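Local coordinates for C381 turret protein (Sulfolobus turreted icosahedral virus, PDB 4IND), which is a turret protein of an archaeal virus, assembling as five copies of a chain with three jelly-roll domains, at residues A[85-96]-A[107-118]. Numbering follows the deposited sequence.
Sequences KVYNTNSFSVTV and TYSIGANSEFEI
The ring of Tyr87 lies obliquely against the backbone of 113-115, CD1 standing 3.3 Å from Ser114 C, while Thr89 CG2 meets its edge in plane. Ile110 CG1 sits over the centre of one face of the Phe116 ring, 3.7 Å above the plane; Phe116 CB lies beside Val86 CG2. With CG anti to the backbone N (chi1 180°), Asn88 carries its amide in between the loop 89-93 and the turn 111-113: ND2 donates to Phe92 O (2.9 Å) and, weakly, to Ile110 O and Gly111 O, and OD1 accepts from Asn90 N in an Asx turn. An amide suits this place because it can donate and accept at once. In this jelly-roll domain strand 85-88 pairs antiparallel with 114-118, and beyond the turns 94-96 pairs antiparallel with 108-110 as a two-stranded hairpin. Between the two pairings meet Val86, Val96, Ile110 and Ile118, apolar, beta-branched and compact; Ile110 CD1 touches Val86 CG2 (4.0 Å) and Val96 CG2, which also meets Ile118 CD1 tip to tip. On the opposite face of the sheet from Val86, Lys85 has a chain long and flexible enough to curl at its last two torsions and reach two carboxylates, bringing NZ to Glu117 OE2 (2.6 Å) and, from above the carboxylate plane, to Glu115 OE2 (3.2 Å). Asp72 of a neighbouring subunit also makes a salt bridge with Lys85 NZ.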
loop_
_atom_site.group_PDB
_atom_site.type_symbol
_atom_site.label_atom_id
_atom_site.label_comp_id
_atom_site.label_asym_id
_atom_site.label_seq_id
_atom_site.Cartn_x
_atom_site.Cartn_y
_atom_site.Cartn_z
ATOM N N LYS A 85 -1.330 32.034 8.938
ATOM C CA LYS A 85 -0.182 32.933 9.067
ATOM C C LYS A 85 -0.703 34.288 9.478
ATOM O O LYS A 85 -1.526 34.896 8.776
ATOM C CB LYS A 85 0.608 33.076 7.757
ATOM C CG LYS A 85 1.886 33.909 7.959
ATOM C CD LYS A 85 2.665 34.163 6.645
ATOM C CE LYS A 85 3.324 32.895 6.133
ATOM N NZ LYS A 85 4.345 32.385 7.074
ATOM N N VAL A 86 -0.249 34.776 10.621
ATOM C CA VAL A 86 -0.744 36.088 11.080
ATOM C C VAL A 86 0.418 36.996 11.442
ATOM O O VAL A 86 1.560 36.547 11.573
ATOM C CB VAL A 86 -1.693 35.975 12.304
ATOM C CG1 VAL A 86 -2.895 35.100 11.995
ATOM C CG2 VAL A 86 -0.930 35.442 13.511
ATOM N N TYR A 87 0.128 38.283 11.603
ATOM C CA TYR A 87 1.115 39.240 12.047
ATOM C C TYR A 87 0.461 40.174 13.069
ATOM O O TYR A 87 -0.596 40.773 12.814
ATOM C CB TYR A 87 1.697 40.055 10.876
ATOM C CG TYR A 87 2.679 41.110 11.345
ATOM C CD1 TYR A 87 4.005 40.791 11.566
ATOM C CD2 TYR A 87 2.274 42.429 11.579
ATOM C CE1 TYR A 87 4.911 41.741 11.995
ATOM C CE2 TYR A 87 3.179 43.401 12.014
ATOM C CZ TYR A 87 4.498 43.043 12.229
ATOM O OH TYR A 87 5.423 43.974 12.667
ATOM N N ASN A 88 1.072 40.272 14.239
ATOM C CA ASN A 88 0.505 41.062 15.316
ATOM C C ASN A 88 0.992 42.500 15.181
ATOM O O ASN A 88 2.157 42.799 15.447
ATOM C CB ASN A 88 0.923 40.484 16.670
ATOM C CG ASN A 88 0.357 41.285 17.843
ATOM O OD1 ASN A 88 -0.505 42.154 17.656
ATOM N ND2 ASN A 88 0.828 40.996 19.049
ATOM N N THR A 89 0.114 43.388 14.721
ATOM C CA THR A 89 0.496 44.777 14.499
ATOM C C THR A 89 0.521 45.571 15.785
ATOM O O THR A 89 0.984 46.695 15.788
ATOM C CB THR A 89 -0.448 45.514 13.512
ATOM O OG1 THR A 89 -1.736 45.641 14.108
ATOM C CG2 THR A 89 -0.590 44.754 12.189
ATOM N N ASN A 90 -0.015 45.005 16.865
ATOM C CA ASN A 90 -0.022 45.672 18.167
ATOM C C ASN A 90 1.370 45.724 18.817
ATOM O O ASN A 90 2.206 44.858 18.588
ATOM C CB ASN A 90 -0.970 44.935 19.144
ATOM C CG ASN A 90 -2.391 44.802 18.608
ATOM O OD1 ASN A 90 -2.764 43.951 18.080
ATOM N ND2 ASN A 90 -3.078 45.648 18.773
ATOM N N SER A 91 1.598 46.727 19.663
ATOM C CA SER A 91 2.847 46.794 20.404
ATOM C C SER A 91 2.756 46.020 21.722
ATOM O O SER A 91 3.571 46.220 22.626
ATOM C CB SER A 91 3.217 48.244 20.652
ATOM O OG SER A 91 2.192 48.889 21.379
ATOM N N PHE A 92 1.763 45.138 21.823
ATOM C CA PHE A 92 1.613 44.259 22.987
ATOM C C PHE A 92 1.227 42.868 22.504
ATOM O O PHE A 92 0.750 42.709 21.375
ATOM C CB PHE A 92 0.535 44.801 23.938
ATOM C CG PHE A 92 -0.743 45.198 23.241
ATOM C CD1 PHE A 92 -1.684 44.242 22.887
ATOM C CD2 PHE A 92 -0.999 46.531 22.938
ATOM C CE1 PHE A 92 -2.855 44.591 22.238
ATOM C CE2 PHE A 92 -2.162 46.896 22.286
ATOM C CZ PHE A 92 -3.099 45.928 21.936
ATOM N N SER A 93 1.413 41.871 23.363
ATOM C CA SER A 93 1.088 40.493 23.045
ATOM C C SER A 93 -0.415 40.331 22.965
ATOM O O SER A 93 -1.160 41.040 23.651
ATOM C CB SER A 93 1.623 39.572 24.149
ATOM O OG SER A 93 3.021 39.510 24.088
ATOM N N VAL A 94 -0.860 39.416 22.121
ATOM C CA VAL A 94 -2.257 39.015 22.088
ATOM C C VAL A 94 -2.314 37.504 22.183
ATOM O O VAL A 94 -1.323 36.836 21.923
ATOM C CB VAL A 94 -2.961 39.506 20.803
ATOM C CG1 VAL A 94 -2.862 41.037 20.711
ATOM C CG2 VAL A 94 -2.361 38.855 19.565
ATOM N N THR A 95 -3.469 36.972 22.569
ATOM C CA THR A 95 -3.609 35.531 22.702
ATOM C C THR A 95 -4.696 35.013 21.769
ATOM O O THR A 95 -5.636 35.733 21.404
ATOM C CB THR A 95 -3.883 35.098 24.153
ATOM O OG1 THR A 95 -5.227 35.424 24.495
ATOM C CG2 THR A 95 -2.942 35.793 25.120
ATOM N N VAL A 96 -4.543 33.769 21.351
ATOM C CA VAL A 96 -5.534 33.122 20.515
ATOM C C VAL A 96 -5.822 31.775 21.160
ATOM O O VAL A 96 -4.933 31.181 21.790
ATOM C CB VAL A 96 -4.993 32.950 19.084
ATOM C CG1 VAL A 96 -5.682 31.808 18.388
ATOM C CG2 VAL A 96 -5.150 34.253 18.283
ATOM N N THR A 107 -4.047 28.264 25.016
ATOM C CA THR A 107 -3.809 29.444 24.180
ATOM C C THR A 107 -2.451 29.475 23.496
ATOM O O THR A 107 -1.501 28.801 23.926
ATOM C CB THR A 107 -3.901 30.735 25.031
ATOM O OG1 THR A 107 -3.013 30.645 26.148
ATOM C CG2 THR A 107 -5.315 30.956 25.557
ATOM N N TYR A 108 -2.372 30.284 22.441
ATOM C CA TYR A 108 -1.100 30.731 21.888
ATOM C C TYR A 108 -0.872 32.159 22.350
ATOM O O TYR A 108 -1.815 32.954 22.430
ATOM C CB TYR A 108 -1.145 30.718 20.365
ATOM C CG TYR A 108 -1.271 29.346 19.753
ATOM C CD1 TYR A 108 -0.600 28.253 20.296
ATOM C CD2 TYR A 108 -2.052 29.143 18.621
ATOM C CE1 TYR A 108 -0.708 27.002 19.721
ATOM C CE2 TYR A 108 -2.168 27.886 18.041
ATOM C CZ TYR A 108 -1.485 26.829 18.597
ATOM O OH TYR A 108 -1.597 25.586 18.030
ATOM N N SER A 109 0.378 32.491 22.654
ATOM C CA SER A 109 0.757 33.857 22.973
ATOM C C SER A 109 1.562 34.435 21.796
ATOM O O SER A 109 2.606 33.919 21.425
ATOM C CB SER A 109 1.552 33.892 24.282
ATOM O OG SER A 109 1.935 35.207 24.588
ATOM N N ILE A 110 1.054 35.504 21.196
ATOM C CA ILE A 110 1.673 36.073 20.001
ATOM C C ILE A 110 2.341 37.400 20.331
ATOM O O ILE A 110 1.676 38.376 20.692
ATOM C CB ILE A 110 0.607 36.278 18.875
ATOM C CG1 ILE A 110 -0.135 34.966 18.596
ATOM C CG2 ILE A 110 1.245 36.818 17.600
ATOM C CD1 ILE A 110 -1.257 35.085 17.529
ATOM N N GLY A 111 3.666 37.436 20.213
ATOM C CA GLY A 111 4.438 38.601 20.615
ATOM C C GLY A 111 4.104 39.850 19.807
ATOM O O GLY A 111 3.590 39.774 18.680
ATOM N N ALA A 112 4.380 41.007 20.402
ATOM C CA ALA A 112 4.192 42.303 19.753
ATOM C C ALA A 112 4.986 42.406 18.447
ATOM O O ALA A 112 6.110 41.926 18.359
ATOM C CB ALA A 112 4.597 43.419 20.698
ATOM N N ASN A 113 4.383 43.025 17.431
ATOM C CA ASN A 113 5.080 43.298 16.169
ATOM C C ASN A 113 5.795 42.090 15.570
ATOM O O ASN A 113 6.956 42.195 15.161
ATOM C CB ASN A 113 6.103 44.410 16.360
ATOM C CG ASN A 113 5.493 45.659 16.960
ATOM O OD1 ASN A 113 4.632 46.281 16.348
ATOM N ND2 ASN A 113 5.932 46.030 18.160
ATOM N N SER A 114 5.121 40.952 15.521
ATOM C CA SER A 114 5.763 39.768 14.961
ATOM C C SER A 114 4.821 38.877 14.191
ATOM O O SER A 114 3.616 38.836 14.458
ATOM C CB SER A 114 6.496 38.984 16.046
ATOM O OG SER A 114 5.604 38.609 17.068
ATOM N N GLU A 115 5.403 38.181 13.218
ATOM C CA GLU A 115 4.720 37.153 12.439
ATOM C C GLU A 115 4.536 35.941 13.340
ATOM O O GLU A 115 5.333 35.720 14.254
ATOM C CB GLU A 115 5.592 36.799 11.230
ATOM C CG GLU A 115 4.954 35.832 10.242
ATOM C CD GLU A 115 5.153 34.373 10.607
ATOM O OE1 GLU A 115 6.006 34.068 11.470
ATOM O OE2 GLU A 115 4.454 33.519 10.023
ATOM N N PHE A 116 3.493 35.152 13.104
ATOM C CA PHE A 116 3.248 33.967 13.932
ATOM C C PHE A 116 2.419 32.962 13.150
ATOM O O PHE A 116 1.557 33.359 12.353
ATOM C CB PHE A 116 2.476 34.382 15.180
ATOM C CG PHE A 116 2.318 33.288 16.214
ATOM C CD1 PHE A 116 3.250 33.145 17.235
ATOM C CD2 PHE A 116 1.219 32.449 16.198
ATOM C CE1 PHE A 116 3.096 32.160 18.212
ATOM C CE2 PHE A 116 1.051 31.455 17.164
ATOM C CZ PHE A 116 1.992 31.312 18.174
ATOM N N GLU A 117 2.671 31.674 13.380
ATOM C CA GLU A 117 1.915 30.596 12.735
ATOM C C GLU A 117 0.959 30.007 13.753
ATOM O O GLU A 117 1.373 29.389 14.732
ATOM C CB GLU A 117 2.859 29.486 12.262
ATOM C CG GLU A 117 3.974 29.968 11.367
ATOM C CD GLU A 117 3.493 30.150 9.960
ATOM O OE1 GLU A 117 2.710 29.288 9.522
ATOM O OE2 GLU A 117 3.877 31.141 9.305
ATOM N N ILE A 118 -0.327 30.213 13.542
ATOM C CA ILE A 118 -1.337 29.560 14.366
ATOM C C ILE A 118 -1.581 28.169 13.796
ATOM O O ILE A 118 -1.998 28.046 12.648
ATOM C CB ILE A 118 -2.670 30.360 14.327
ATOM C CG1 ILE A 118 -2.485 31.736 15.001
ATOM C CG2 ILE A 118 -3.784 29.594 15.013
ATOM C CD1 ILE A 118 -3.675 32.668 14.820
HETATM O O HOH W 1 5.455 41.171 22.909
HETATM O O HOH W 2 4.214 36.924 24.312
#